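CYTH domain-containing protein (Pyrococcus horikoshii, PDB 2EEN) is of unknown function but belongs to the CYTH family, whose class IV adenylyl cyclase-like and thiamine triphosphatase relatives act on triphosphate compounds. Local coordinates at residues I14-K17 and V18-T21; Y35-P38 and C39-F42; F101-V104 and L105-V108; K152-K155 and I156-L160. One frame throughout, in Å; residues are numbered along the deposited sequence.

In the fold
Along the chain the contacts come in numerical order, forming two touching pairs on opposite sides of the chain's centre. Contacts 1 and 4 lie toward the C-terminal ends of helices 12-19 and 146-160, their centres about 13 Å apart, joined where Lys17 NZ meets Glu159 O at 2.9 Å. Contacts 2 and 3, their centres about 12 Å apart, lie at the end of strand 23-36 with its following loop and on the neighbouring strand 102-117, Gln36 N being 2.8 Å from Lys102 O. Between contacts 1 and 2 the centres are about 39 Å apart. The antiparallel CYTH sheet thus carries a helical flank at one end and, at the other, the Cys39 disulfide of the dimer.

Contact 1. Residues I14-K17 and V18-T21; sequences IFEK and VRET
Successive i to i+4 backbone bonds join residues 14-17 to 18-21, with Arg19 N 3.1 Å from Phe15 O at an N-H...O angle of 157°, before the helix gives out at Glu20 and Thr21. At the end of the helix Lys17 O is met by a side chain: Thr21 OG1 donates to it at 2.6 Å, its hydroxyl lying beside its own backbone N (chi1 -59°), which turns it back toward the helix. Glu20 N gives a weaker second bond to the same oxygen. Arg19 runs extended from CG to NE and lays its guanidinium against Phe15, NH2 coming 3.7 Å from CD2, the side chains crossing obliquely and the two planes 82° apart. Glu16 crosses this arginine at about a right angle; its OE2 stands 3.9 Å from Arg19 NH1, a long salt bridge. Arg19 NE has a further salt-bridge partner in Glu112. Glu16 OE1 also lies 4.0 Å from Glu20 OE2, where the like charges may disfavour each other. Val18 packs on Ile122, Leu124 and Ile134, while Lys17 NZ bonds to Glu159 O. This is the end of an amphipathic helix packed on the CYTH sheet, its last turn closed by a threonine hydroxyl bonded to the carbonyl four residues earlier.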
ATOM      1  N   ILE A  14       5.898  28.734 -23.602  1.00 26.85           N
ATOM      2  CA  ILE A  14       6.730  28.226 -22.515  1.00 25.96           C
ATOM      3  C   ILE A  14       7.222  26.819 -22.842  1.00 25.14           C
ATOM      4  O   ILE A  14       8.385  26.490 -22.606  1.00 24.36           O
ATOM      5  CB  ILE A  14       5.949  28.220 -21.179  1.00 25.04           C
ATOM      6  CG1 ILE A  14       5.704  29.665 -20.732  1.00 25.08           C
ATOM      7  CG2 ILE A  14       6.725  27.461 -20.113  1.00 24.81           C
ATOM      8  CD1 ILE A  14       4.831  29.805 -19.500  1.00 25.32           C
ATOM      9  N   PHE A  15       6.331  25.998 -23.389  1.00 24.76           N
ATOM     10  CA  PHE A  15       6.678  24.630 -23.762  1.00 23.69           C
ATOM     11  C   PHE A  15       7.832  24.613 -24.761  1.00 25.71           C
ATOM     12  O   PHE A  15       8.805  23.880 -24.582  1.00 24.26           O
ATOM     13  CB  PHE A  15       5.459  23.918 -24.363  1.00 23.74           C
ATOM     14  CG  PHE A  15       4.537  23.306 -23.334  1.00 22.60           C
ATOM     15  CD1 PHE A  15       4.503  23.784 -22.030  1.00 21.83           C
ATOM     16  CD2 PHE A  15       3.696  22.250 -23.680  1.00 22.97           C
ATOM     17  CE1 PHE A  15       3.646  23.224 -21.083  1.00 21.57           C
ATOM     18  CE2 PHE A  15       2.835  21.683 -22.743  1.00 22.10           C
ATOM     19  CZ  PHE A  15       2.811  22.171 -21.439  1.00 19.26           C
ATOM     20  N   GLU A  16       7.729  25.427 -25.807  1.00 25.97           N
ATOM     21  CA  GLU A  16       8.778  25.473 -26.818  1.00 28.96           C
ATOM     22  C   GLU A  16      10.110  25.946 -26.264  1.00 27.45           C
ATOM     23  O   GLU A  16      11.159  25.416 -26.632  1.00 28.18           O
ATOM     24  CB  GLU A  16       8.377  26.384 -27.977  1.00 32.72           C
ATOM     25  CG  GLU A  16       8.245  25.655 -29.302  1.00 39.31           C
ATOM     26  CD  GLU A  16       9.488  24.861 -29.665  1.00 42.09           C
ATOM     27  OE1 GLU A  16      10.578  25.462 -29.780  1.00 45.53           O
ATOM     28  OE2 GLU A  16       9.374  23.629 -29.840  1.00 44.72           O
ATOM     29  N   LYS A  17      10.066  26.945 -25.387  1.00 26.26           N
ATOM     30  CA  LYS A  17      11.284  27.489 -24.801  1.00 26.50           C
ATOM     31  C   LYS A  17      11.996  26.405 -24.002  1.00 25.07           C
ATOM     32  O   LYS A  17      13.220  26.297 -24.032  1.00 25.75           O
ATOM     33  CB  LYS A  17      10.956  28.693 -23.912  1.00 27.95           C
ATOM     34  CG  LYS A  17      12.182  29.480 -23.468  1.00 31.70           C
ATOM     35  CD  LYS A  17      11.861  30.836 -22.862  1.00 34.66           C
ATOM     36  CE  LYS A  17      13.126  31.630 -22.568  1.00 37.54           C
ATOM     37  NZ  LYS A  17      12.766  32.879 -21.844  1.00 40.54           N
ATOM     38  N   VAL A  18      11.228  25.581 -23.304  1.00 23.53           N
ATOM     39  CA  VAL A  18      11.828  24.506 -22.538  1.00 21.99           C
ATOM     40  C   VAL A  18      12.487  23.499 -23.472  1.00 23.02           C
ATOM     41  O   VAL A  18      13.597  23.030 -23.210  1.00 24.51           O
ATOM     42  CB  VAL A  18      10.774  23.785 -21.679  1.00 20.49           C
ATOM     43  CG1 VAL A  18      11.303  22.442 -21.215  1.00 18.20           C
ATOM     44  CG2 VAL A  18      10.417  24.654 -20.485  1.00 17.31           C
ATOM     45  N   ARG A  19      11.810  23.171 -24.567  1.00 23.75           N
ATOM     46  CA  ARG A  19      12.345  22.200 -25.515  1.00 27.13           C
ATOM     47  C   ARG A  19      13.639  22.683 -26.158  1.00 28.31           C
ATOM     48  O   ARG A  19      14.493  21.875 -26.535  1.00 28.92           O
ATOM     49  CB  ARG A  19      11.314  21.889 -26.602  1.00 26.94           C
ATOM     50  CG  ARG A  19      10.016  21.298 -26.082  1.00 28.03           C
ATOM     51  CD  ARG A  19       9.185  20.720 -27.217  1.00 32.28           C
ATOM     52  NE  ARG A  19       7.871  20.273 -26.765  1.00 34.02           N
ATOM     53  CZ  ARG A  19       6.769  21.013 -26.820  1.00 35.62           C
ATOM     54  NH1 ARG A  19       6.814  22.245 -27.313  1.00 36.68           N
ATOM     55  NH2 ARG A  19       5.622  20.522 -26.377  1.00 36.47           N
ATOM     56  N   GLU A  20      13.781  23.999 -26.272  1.00 29.27           N
ATOM     57  CA  GLU A  20      14.970  24.603 -26.870  1.00 31.08           C
ATOM     58  C   GLU A  20      15.996  25.049 -25.826  1.00 31.01           C
ATOM     59  O   GLU A  20      17.015  25.650 -26.165  1.00 32.71           O
ATOM     60  CB  GLU A  20      14.559  25.802 -27.731  1.00 34.78           C
ATOM     61  CG  GLU A  20      13.686  25.444 -28.930  1.00 39.47           C
ATOM     62  CD  GLU A  20      14.472  24.801 -30.061  1.00 42.69           C
ATOM     63  OE1 GLU A  20      15.226  23.841 -29.796  1.00 46.29           O
ATOM     64  OE2 GLU A  20      14.331  25.252 -31.220  1.00 45.56           O
ATOM     65  N   THR A  21      15.740  24.753 -24.556  1.00 27.92           N
ATOM     66  CA  THR A  21      16.662  25.158 -23.500  1.00 25.68           C
ATOM     67  C   THR A  21      17.224  23.982 -22.717  1.00 24.99           C
ATOM     68  O   THR A  21      18.363  24.020 -22.248  1.00 25.73           O
ATOM     69  CB  THR A  21      15.975  26.088 -22.480  1.00 26.65           C
ATOM     70  OG1 THR A  21      15.488  27.258 -23.144  1.00 26.18           O
ATOM     71  CG2 THR A  21      16.954  26.492 -21.386  1.00 26.49           C
TER

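Contact 2. Residues Y35-P38 and C39-F42; sequences YQHP and CRDF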
ATOM      1  N   TYR A  35      -8.153   9.397  -4.113  1.00 13.72           N
ATOM      2  CA  TYR A  35      -9.113   8.841  -3.172  1.00 15.76           C
ATOM      3  C   TYR A  35      -9.460   9.718  -1.994  1.00 15.23           C
ATOM      4  O   TYR A  35      -8.709  10.614  -1.621  1.00 17.29           O
ATOM      5  CB  TYR A  35      -8.561   7.530  -2.625  1.00 17.13           C
ATOM      6  CG  TYR A  35      -8.393   6.477  -3.673  1.00 18.57           C
ATOM      7  CD1 TYR A  35      -7.205   6.371  -4.391  1.00 19.39           C
ATOM      8  CD2 TYR A  35      -9.430   5.594  -3.971  1.00 18.86           C
ATOM      9  CE1 TYR A  35      -7.050   5.410  -5.380  1.00 21.98           C
ATOM     10  CE2 TYR A  35      -9.285   4.632  -4.953  1.00 22.09           C
ATOM     11  CZ  TYR A  35      -8.095   4.545  -5.653  1.00 22.31           C
ATOM     12  OH  TYR A  35      -7.945   3.585  -6.620  1.00 27.37           O
ATOM     13  N   GLN A  36     -10.622   9.440  -1.411  1.00 16.38           N
ATOM     14  CA  GLN A  36     -11.070  10.134  -0.219  1.00 16.32           C
ATOM     15  C   GLN A  36     -10.899   9.120   0.894  1.00 15.04           C
ATOM     16  O   GLN A  36     -11.066   7.919   0.682  1.00 16.74           O
ATOM     17  CB  GLN A  36     -12.541  10.531  -0.328  1.00 18.77           C
ATOM     18  CG  GLN A  36     -13.132  11.115   0.955  1.00 19.76           C
ATOM     19  CD  GLN A  36     -12.393  12.351   1.458  1.00 25.40           C
ATOM     20  OE1 GLN A  36     -11.260  12.265   1.940  1.00 20.17           O
ATOM     21  NE2 GLN A  36     -13.039  13.511   1.349  1.00 24.20           N
ATOM     22  N   HIS A  37     -10.542   9.614   2.068  1.00 15.75           N
ATOM     23  CA  HIS A  37     -10.350   8.784   3.241  1.00 16.58           C
ATOM     24  C   HIS A  37     -11.728   8.386   3.761  1.00 16.61           C
ATOM     25  O   HIS A  37     -12.675   9.162   3.688  1.00 18.48           O
ATOM     26  CB  HIS A  37      -9.590   9.583   4.290  1.00 16.28           C
ATOM     27  CG  HIS A  37      -9.076   8.766   5.430  1.00 16.76           C
ATOM     28  ND1 HIS A  37      -9.883   8.326   6.459  1.00 18.65           N
ATOM     29  CD2 HIS A  37      -7.829   8.325   5.714  1.00 16.47           C
ATOM     30  CE1 HIS A  37      -9.152   7.651   7.328  1.00 16.90           C
ATOM     31  NE2 HIS A  37      -7.901   7.636   6.900  1.00 15.69           N
ATOM     32  N   PRO A  38     -11.857   7.166   4.289  1.00 17.93           N
ATOM     33  CA  PRO A  38     -13.155   6.722   4.803  1.00 18.97           C
ATOM     34  C   PRO A  38     -13.627   7.423   6.072  1.00 20.64           C
ATOM     35  O   PRO A  38     -14.830   7.511   6.324  1.00 24.00           O
ATOM     36  CB  PRO A  38     -12.937   5.227   5.030  1.00 18.78           C
ATOM     37  CG  PRO A  38     -11.473   5.157   5.395  1.00 17.57           C
ATOM     38  CD  PRO A  38     -10.858   6.086   4.360  1.00 16.92           C
ATOM     39  N   CYS A  39     -12.685   7.940   6.854  1.00 23.28           N
ATOM     40  CA  CYS A  39     -13.006   8.562   8.131  1.00 26.73           C
ATOM     41  C   CYS A  39     -12.802  10.067   8.243  1.00 26.07           C
ATOM     42  O   CYS A  39     -13.415  10.716   9.089  1.00 29.95           O
ATOM     43  CB  CYS A  39     -12.182   7.886   9.230  1.00 28.04           C
ATOM     44  SG  CYS A  39     -11.932   6.095   9.026  1.00 36.76           S
ATOM     45  N   ARG A  40     -11.921  10.622   7.423  1.00 24.52           N
ATOM     46  CA  ARG A  40     -11.672  12.051   7.484  1.00 22.77           C
ATOM     47  C   ARG A  40     -11.695  12.664   6.100  1.00 22.70           C
ATOM     48  O   ARG A  40     -11.532  11.975   5.097  1.00 20.25           O
ATOM     49  CB  ARG A  40     -10.341  12.335   8.182  1.00 26.88           C
ATOM     50  CG  ARG A  40      -9.120  11.707   7.533  1.00 25.90           C
ATOM     51  CD  ARG A  40      -7.860  12.087   8.314  1.00 28.35           C
ATOM     52  NE  ARG A  40      -6.638  11.701   7.613  1.00 27.79           N
ATOM     53  CZ  ARG A  40      -5.930  10.603   7.866  1.00 28.84           C
ATOM     54  NH1 ARG A  40      -6.307   9.756   8.820  1.00 28.23           N
ATOM     55  NH2 ARG A  40      -4.843  10.346   7.149  1.00 26.62           N
ATOM     56  N   ASP A  41     -11.913  13.971   6.054  1.00 22.17           N
ATOM     57  CA  ASP A  41     -11.987  14.679   4.791  1.00 22.25           C
ATOM     58  C   ASP A  41     -10.610  15.189   4.413  1.00 20.59           C
ATOM     59  O   ASP A  41     -10.131  16.172   4.985  1.00 20.27           O
ATOM     60  CB  ASP A  41     -12.952  15.856   4.923  1.00 25.69           C
ATOM     61  CG  ASP A  41     -13.297  16.473   3.586  1.00 29.26           C
ATOM     62  OD1 ASP A  41     -12.574  16.201   2.604  1.00 28.73           O
ATOM     63  OD2 ASP A  41     -14.289  17.235   3.517  1.00 32.08           O
ATOM     64  N   PHE A  42      -9.975  14.524   3.453  1.00 19.11           N
ATOM     65  CA  PHE A  42      -8.644  14.928   3.019  1.00 19.06           C
ATOM     66  C   PHE A  42      -8.593  16.363   2.551  1.00 20.70           C
ATOM     67  O   PHE A  42      -7.551  17.000   2.641  1.00 21.08           O
ATOM     68  CB  PHE A  42      -8.134  14.044   1.884  1.00 18.44           C
ATOM     69  CG  PHE A  42      -7.564  12.734   2.329  1.00 19.22           C
ATOM     70  CD1 PHE A  42      -7.073  12.562   3.620  1.00 19.24           C
ATOM     71  CD2 PHE A  42      -7.449  11.685   1.423  1.00 18.04           C
ATOM     72  CE1 PHE A  42      -6.467  11.369   4.007  1.00 19.86           C
ATOM     73  CE2 PHE A  42      -6.847  10.487   1.793  1.00 19.98           C
ATOM     74  CZ  PHE A  42      -6.352  10.327   3.090  1.00 21.12           C
TER
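Gln36 OE1 is gripped by two backbone donors, both in its carbonyl plane and on lone pairs: His37 N at 2.7 Å and Phe42 N at 3.0 Å, the latter nearly straight at 173°. A bend at chi2 (58°) turns the amide toward residues 40-42, so that its other end, NE2, donates to Asp41 OD1, reaching that oxygen from above the carboxylate plane. Both ends of the glutamine are therefore used to close the turn. Within it, His37 ND1 accepts from Cys39 N at 2.9 Å, close to the ring plane, which fixes the imidazole's rotation. Arg40 CG sits over one face of that ring, 3.8 Å from its centroid, and CD2 of His37 lies over the centre of the guanidinium, whose plane is 31° from the ring's. His37 CB in turn rests over the face of Phe42, 3.6 Å from the centroid, a CH-pi contact. The outer polar ends serve the dimer: His37 NE2 bonds to Leu99 O and Arg40 NH2 to Arg98 O, both of the second subunit. Asp41, also bonded to Ser43, N-caps helix 42-45. Together these bonds shape a strand-to-helix turn at the subunit interface, where Cys39 forms a disulfide with Cys39 of the second subunit.

Contact 3. Residues F101-V104 and L105-V108; sequences FKEV and LKVV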
ATOM      1  N   PHE A 101     -11.789   3.576   0.924  1.00 17.78           N
ATOM      2  CA  PHE A 101     -11.237   4.700   0.185  1.00 17.85           C
ATOM      3  C   PHE A 101     -11.969   4.728  -1.133  1.00 18.22           C
ATOM      4  O   PHE A 101     -11.898   3.784  -1.919  1.00 21.54           O
ATOM      5  CB  PHE A 101      -9.740   4.524  -0.052  1.00 14.72           C
ATOM      6  CG  PHE A 101      -8.931   4.631   1.192  1.00 16.43           C
ATOM      7  CD1 PHE A 101      -8.829   3.551   2.064  1.00 16.50           C
ATOM      8  CD2 PHE A 101      -8.329   5.834   1.536  1.00 14.88           C
ATOM      9  CE1 PHE A 101      -8.131   3.671   3.265  1.00 19.02           C
ATOM     10  CE2 PHE A 101      -7.633   5.964   2.731  1.00 18.36           C
ATOM     11  CZ  PHE A 101      -7.537   4.882   3.600  1.00 16.42           C
ATOM     12  N   LYS A 102     -12.677   5.825  -1.366  1.00 19.42           N
ATOM     13  CA  LYS A 102     -13.458   5.972  -2.575  1.00 20.11           C
ATOM     14  C   LYS A 102     -12.839   6.955  -3.548  1.00 19.33           C
ATOM     15  O   LYS A 102     -12.321   7.998  -3.149  1.00 19.84           O
ATOM     16  CB  LYS A 102     -14.872   6.419  -2.205  1.00 21.76           C
ATOM     17  CG  LYS A 102     -15.587   5.436  -1.277  1.00 24.59           C
ATOM     18  CD  LYS A 102     -15.772   4.086  -1.963  1.00 28.84           C
ATOM     19  CE  LYS A 102     -16.330   3.035  -1.017  1.00 31.43           C
ATOM     20  NZ  LYS A 102     -15.257   2.045  -0.722  1.00 33.17           N
ATOM     21  N   GLU A 103     -12.905   6.606  -4.828  1.00 18.81           N
ATOM     22  CA  GLU A 103     -12.363   7.456  -5.870  1.00 21.71           C
ATOM     23  C   GLU A 103     -13.080   8.797  -5.838  1.00 22.21           C
ATOM     24  O   GLU A 103     -14.311   8.860  -5.774  1.00 21.71           O
ATOM     25  CB  GLU A 103     -12.556   6.809  -7.242  1.00 24.23           C
ATOM     26  CG  GLU A 103     -11.983   7.628  -8.387  1.00 31.16           C
ATOM     27  CD  GLU A 103     -12.458   7.152  -9.747  1.00 34.92           C
ATOM     28  OE1 GLU A 103     -12.456   5.926  -9.982  1.00 35.57           O
ATOM     29  OE2 GLU A 103     -12.825   8.006 -10.583  1.00 37.09           O
ATOM     30  N   VAL A 104     -12.297   9.868  -5.866  1.00 20.30           N
ATOM     31  CA  VAL A 104     -12.835  11.215  -5.868  1.00 20.46           C
ATOM     32  C   VAL A 104     -12.830  11.693  -7.307  1.00 20.22           C
ATOM     33  O   VAL A 104     -13.824  12.219  -7.806  1.00 20.83           O
ATOM     34  CB  VAL A 104     -11.965  12.161  -5.030  1.00 21.49           C
ATOM     35  CG1 VAL A 104     -12.485  13.585  -5.143  1.00 25.55           C
ATOM     36  CG2 VAL A 104     -11.968  11.712  -3.585  1.00 25.33           C
ATOM     37  N   LEU A 105     -11.704  11.491  -7.977  1.00 20.40           N
ATOM     38  CA  LEU A 105     -11.567  11.914  -9.360  1.00 19.17           C
ATOM     39  C   LEU A 105     -10.357  11.275 -10.016  1.00 20.20           C
ATOM     40  O   LEU A 105      -9.415  10.854  -9.338  1.00 18.54           O
ATOM     41  CB  LEU A 105     -11.417  13.433  -9.421  1.00 20.67           C
ATOM     42  CG  LEU A 105     -11.530  14.040 -10.820  1.00 23.23           C
ATOM     43  CD1 LEU A 105     -12.940  13.848 -11.357  1.00 26.60           C
ATOM     44  CD2 LEU A 105     -11.195  15.511 -10.756  1.00 24.28           C
ATOM     45  N   LYS A 106     -10.401  11.199 -11.340  1.00 19.14           N
ATOM     46  CA  LYS A 106      -9.308  10.657 -12.122  1.00 21.85           C
ATOM     47  C   LYS A 106      -8.683  11.808 -12.891  1.00 21.72           C
ATOM     48  O   LYS A 106      -9.371  12.536 -13.608  1.00 24.70           O
ATOM     49  CB  LYS A 106      -9.812   9.610 -13.104  1.00 24.84           C
ATOM     50  CG  LYS A 106     -10.153   8.273 -12.476  1.00 28.39           C
ATOM     51  CD  LYS A 106     -10.129   7.167 -13.517  1.00 32.60           C
ATOM     52  CE  LYS A 106     -11.438   6.377 -13.496  1.00 33.99           C
ATOM     53  NZ  LYS A 106     -12.579   7.113 -12.873  1.00 36.25           N
ATOM     54  N   VAL A 107      -7.374  11.970 -12.737  1.00 18.40           N
ATOM     55  CA  VAL A 107      -6.657  13.037 -13.414  1.00 17.03           C
ATOM     56  C   VAL A 107      -5.761  12.415 -14.472  1.00 15.68           C
ATOM     57  O   VAL A 107      -4.935  11.562 -14.174  1.00 16.70           O
ATOM     58  CB  VAL A 107      -5.801  13.854 -12.418  1.00 17.09           C
ATOM     59  CG1 VAL A 107      -5.088  14.985 -13.146  1.00 18.96           C
ATOM     60  CG2 VAL A 107      -6.686  14.406 -11.311  1.00 19.12           C
ATOM     61  N   VAL A 108      -5.945  12.842 -15.717  1.00 15.52           N
ATOM     62  CA  VAL A 108      -5.163  12.314 -16.825  1.00 15.27           C
ATOM     63  C   VAL A 108      -4.343  13.409 -17.470  1.00 15.66           C
ATOM     64  O   VAL A 108      -4.845  14.506 -17.707  1.00 16.52           O
ATOM     65  CB  VAL A 108      -6.079  11.708 -17.900  1.00 16.78           C
ATOM     66  CG1 VAL A 108      -5.242  11.143 -19.039  1.00 18.57           C
ATOM     67  CG2 VAL A 108      -6.949  10.628 -17.286  1.00 18.46           C
TER
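Glu103 and Lys106 meet across the bend in strand 102-117, where Lys106 NZ donates to Glu103 OE2 in a salt bridge modelled at a very short 2.5 Å, so its exact length is doubtful. The other carboxylate oxygen, Glu103 OE1, is 3.1 Å from the same Lys106 NZ; as modelled, the ammonium approaches both oxygens but lies nearer to OE2. Glu103 reaches out in an extended chain, CG opposite its backbone N (chi1 -179°), whereas the lysine bends at chi3 and chi4 to curl its end back, the two side chains crossing at about a right angle. Along the way Lys106 CG passes 3.3 Å from Glu103 OE2, so the methylene also lies against the carboxylate oxygen. Both residues are exposed, and both also touch Ile33 on the adjoining strand.

Several backbone groups of this strand bond to strand 23-36 rather than across the bend. Lys102 pairs with Gln36, Val104 and Leu105 both pair with Tyr34, and Val107 pairs with Asp32. Two residues facing one make this a classic beta bulge, and the helix-like psi of Val104 (-47°) is the local evidence for it. Beyond the bulge, Val108 forms a backbone bond with Glu128, while before it Lys102 NZ is held by Asp97 in a salt bridge.

The apolar side chains meet helix 170-176: Val104 on Leu175, Leu105 on Leu171 and Leu174, and Val107 on Leu174. The bulged end of strand 102-117 thus lies beside strand 23-36 in the antiparallel sheet, with that C-terminal helix packed against it.

Contact 4. Residues K152-K155 and I156-L160; sequences KLEK and ILREL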
ATOM      1  N   LYS A 152      15.181  29.225  -5.861  1.00 19.61           N
ATOM      2  CA  LYS A 152      15.967  28.782  -7.002  1.00 20.18           C
ATOM      3  C   LYS A 152      15.067  28.282  -8.127  1.00 19.67           C
ATOM      4  O   LYS A 152      15.242  28.646  -9.291  1.00 19.97           O
ATOM      5  CB  LYS A 152      16.912  27.667  -6.563  1.00 20.94           C
ATOM      6  CG  LYS A 152      17.700  27.048  -7.680  1.00 25.27           C
ATOM      7  CD  LYS A 152      18.443  25.836  -7.170  1.00 28.55           C
ATOM      8  CE  LYS A 152      19.271  25.218  -8.261  1.00 30.70           C
ATOM      9  NZ  LYS A 152      20.377  26.120  -8.691  1.00 34.12           N
ATOM     10  N   LEU A 153      14.098  27.446  -7.778  1.00 18.83           N
ATOM     11  CA  LEU A 153      13.194  26.906  -8.783  1.00 19.44           C
ATOM     12  C   LEU A 153      12.247  27.951  -9.356  1.00 17.61           C
ATOM     13  O   LEU A 153      11.937  27.929 -10.549  1.00 18.15           O
ATOM     14  CB  LEU A 153      12.403  25.728  -8.205  1.00 19.28           C
ATOM     15  CG  LEU A 153      13.047  24.346  -8.394  1.00 24.25           C
ATOM     16  CD1 LEU A 153      14.524  24.373  -8.019  1.00 24.01           C
ATOM     17  CD2 LEU A 153      12.294  23.327  -7.548  1.00 24.32           C
ATOM     18  N   GLU A 154      11.790  28.873  -8.514  1.00 19.14           N
ATOM     19  CA  GLU A 154      10.894  29.908  -8.994  1.00 21.08           C
ATOM     20  C   GLU A 154      11.640  30.743 -10.026  1.00 20.13           C
ATOM     21  O   GLU A 154      11.078  31.124 -11.045  1.00 19.19           O
ATOM     22  CB  GLU A 154      10.419  30.805  -7.849  1.00 23.26           C
ATOM     23  CG  GLU A 154       9.257  31.696  -8.247  1.00 31.08           C
ATOM     24  CD  GLU A 154       8.847  32.663  -7.155  1.00 34.30           C
ATOM     25  OE1 GLU A 154       8.727  32.232  -5.988  1.00 38.87           O
ATOM     26  OE2 GLU A 154       8.631  33.852  -7.469  1.00 38.48           O
ATOM     27  N   LYS A 155      12.916  31.016  -9.759  1.00 20.93           N
ATOM     28  CA  LYS A 155      13.723  31.804 -10.687  1.00 21.64           C
ATOM     29  C   LYS A 155      13.846  31.111 -12.041  1.00 19.29           C
ATOM     30  O   LYS A 155      13.705  31.741 -13.087  1.00 18.91           O
ATOM     31  CB  LYS A 155      15.120  32.063 -10.111  1.00 22.25           C
ATOM     32  CG  LYS A 155      16.026  32.848 -11.052  1.00 26.33           C
ATOM     33  CD  LYS A 155      17.309  33.286 -10.363  1.00 29.31           C
ATOM     34  CE  LYS A 155      18.042  34.321 -11.201  1.00 31.10           C
ATOM     35  NZ  LYS A 155      19.254  34.844 -10.513  1.00 34.87           N
ATOM     36  N   ILE A 156      14.098  29.805 -12.023  1.00 18.53           N
ATOM     37  CA  ILE A 156      14.224  29.046 -13.261  1.00 17.02           C
ATOM     38  C   ILE A 156      12.945  29.135 -14.093  1.00 16.50           C
ATOM     39  O   ILE A 156      12.996  29.374 -15.299  1.00 18.00           O
ATOM     40  CB  ILE A 156      14.552  27.569 -12.967  1.00 16.48           C
ATOM     41  CG1 ILE A 156      15.961  27.466 -12.378  1.00 16.87           C
ATOM     42  CG2 ILE A 156      14.454  26.744 -14.239  1.00 15.37           C
ATOM     43  CD1 ILE A 156      16.287  26.104 -11.820  1.00 16.96           C
ATOM     44  N   LEU A 157      11.796  28.954 -13.450  1.00 17.03           N
ATOM     45  CA  LEU A 157      10.529  29.030 -14.168  1.00 16.86           C
ATOM     46  C   LEU A 157      10.226  30.432 -14.692  1.00 17.01           C
ATOM     47  O   LEU A 157       9.760  30.587 -15.820  1.00 17.08           O
ATOM     48  CB  LEU A 157       9.378  28.552 -13.281  1.00 17.84           C
ATOM     49  CG  LEU A 157       9.388  27.042 -13.048  1.00 17.44           C
ATOM     50  CD1 LEU A 157       8.131  26.632 -12.305  1.00 18.65           C
ATOM     51  CD2 LEU A 157       9.478  26.326 -14.391  1.00 19.89           C
ATOM     52  N   ARG A 158      10.498  31.449 -13.883  1.00 20.02           N
ATOM     53  CA  ARG A 158      10.235  32.812 -14.325  1.00 20.48           C
ATOM     54  C   ARG A 158      11.138  33.172 -15.499  1.00 20.20           C
ATOM     55  O   ARG A 158      10.738  33.916 -16.398  1.00 20.20           O
ATOM     56  CB  ARG A 158      10.411  33.797 -13.164  1.00 20.51           C
ATOM     57  CG  ARG A 158       9.226  33.782 -12.207  1.00 21.27           C
ATOM     58  CD  ARG A 158       9.281  34.897 -11.179  1.00 21.63           C
ATOM     59  NE  ARG A 158       7.992  35.021 -10.507  1.00 24.64           N
ATOM     60  CZ  ARG A 158       6.897  35.512 -11.084  1.00 25.06           C
ATOM     61  NH1 ARG A 158       6.934  35.935 -12.341  1.00 21.66           N
ATOM     62  NH2 ARG A 158       5.756  35.559 -10.409  1.00 25.21           N
ATOM     63  N   GLU A 159      12.347  32.619 -15.514  1.00 20.87           N
ATOM     64  CA  GLU A 159      13.268  32.891 -16.608  1.00 21.90           C
ATOM     65  C   GLU A 159      12.794  32.230 -17.899  1.00 22.71           C
ATOM     66  O   GLU A 159      13.265  32.569 -18.988  1.00 24.71           O
ATOM     67  CB  GLU A 159      14.672  32.405 -16.257  1.00 22.91           C
ATOM     68  CG  GLU A 159      15.338  33.227 -15.166  1.00 27.72           C
ATOM     69  CD  GLU A 159      15.861  34.594 -15.618  1.00 31.01           C
ATOM     70  OE1 GLU A 159      15.770  34.961 -16.815  1.00 33.43           O
ATOM     71  OE2 GLU A 159      16.409  35.294 -14.742  1.00 36.04           O
ATOM     72  N   LEU A 160      11.861  31.291 -17.774  1.00 21.50           N
ATOM     73  CA  LEU A 160      11.306  30.596 -18.931  1.00 22.10           C
ATOM     74  C   LEU A 160      10.027  31.264 -19.419  1.00 22.91           C
ATOM     75  O   LEU A 160       9.512  30.933 -20.486  1.00 24.15           O
ATOM     76  CB  LEU A 160      11.018  29.142 -18.577  1.00 23.81           C
ATOM     77  CG  LEU A 160      12.262  28.287 -18.343  1.00 23.11           C
ATOM     78  CD1 LEU A 160      11.850  26.950 -17.738  1.00 24.59           C
ATOM     79  CD2 LEU A 160      13.010  28.095 -19.656  1.00 24.38           C
TER
HETATM   80  O   HOH W   1       5.226  34.206  -7.864  1.00 34.71           O
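Arg158 lies alongside Glu154 one helical turn earlier, and its side chain can be traced atom by atom. CB stands 3.5 Å from Glu154 O, the carbonyl that also accepts Arg158 N at 2.9 Å, and CG stays near the same oxygen, at 3.4 Å. CG lies beside the backbone N (chi1 -77°), and the chain then runs extended, bringing CD to 3.9 Å from Glu154 OE2. Arg158 NE gives Glu154 OE2 a weak hydrogen bond of 3.3 Å, part of a salt bridge, with an N-H...O angle of 158°. The carboxylate comes in at the edge of the guanidinium, near its plane, although the two flat groups are turned 61° against each other. At the tip, NH2 donates to a water at 2.9 Å, which gives a weak bond back to OE2 and so closes a small ring of polar contacts. Lys155 and Glu159 also run side by side, but NZ and OE2 remain 5.1 Å apart, so their attraction is probably modest. Lys152 NZ instead pairs with Glu117. On the inner side of helix 146-160, Leu153, Ile156 and Leu157 pack on Ile136 of strand 131-139; Ile156 also meets Ile122 of strand 120-127, and Leu153 reaches Leu6 of strand 3-9.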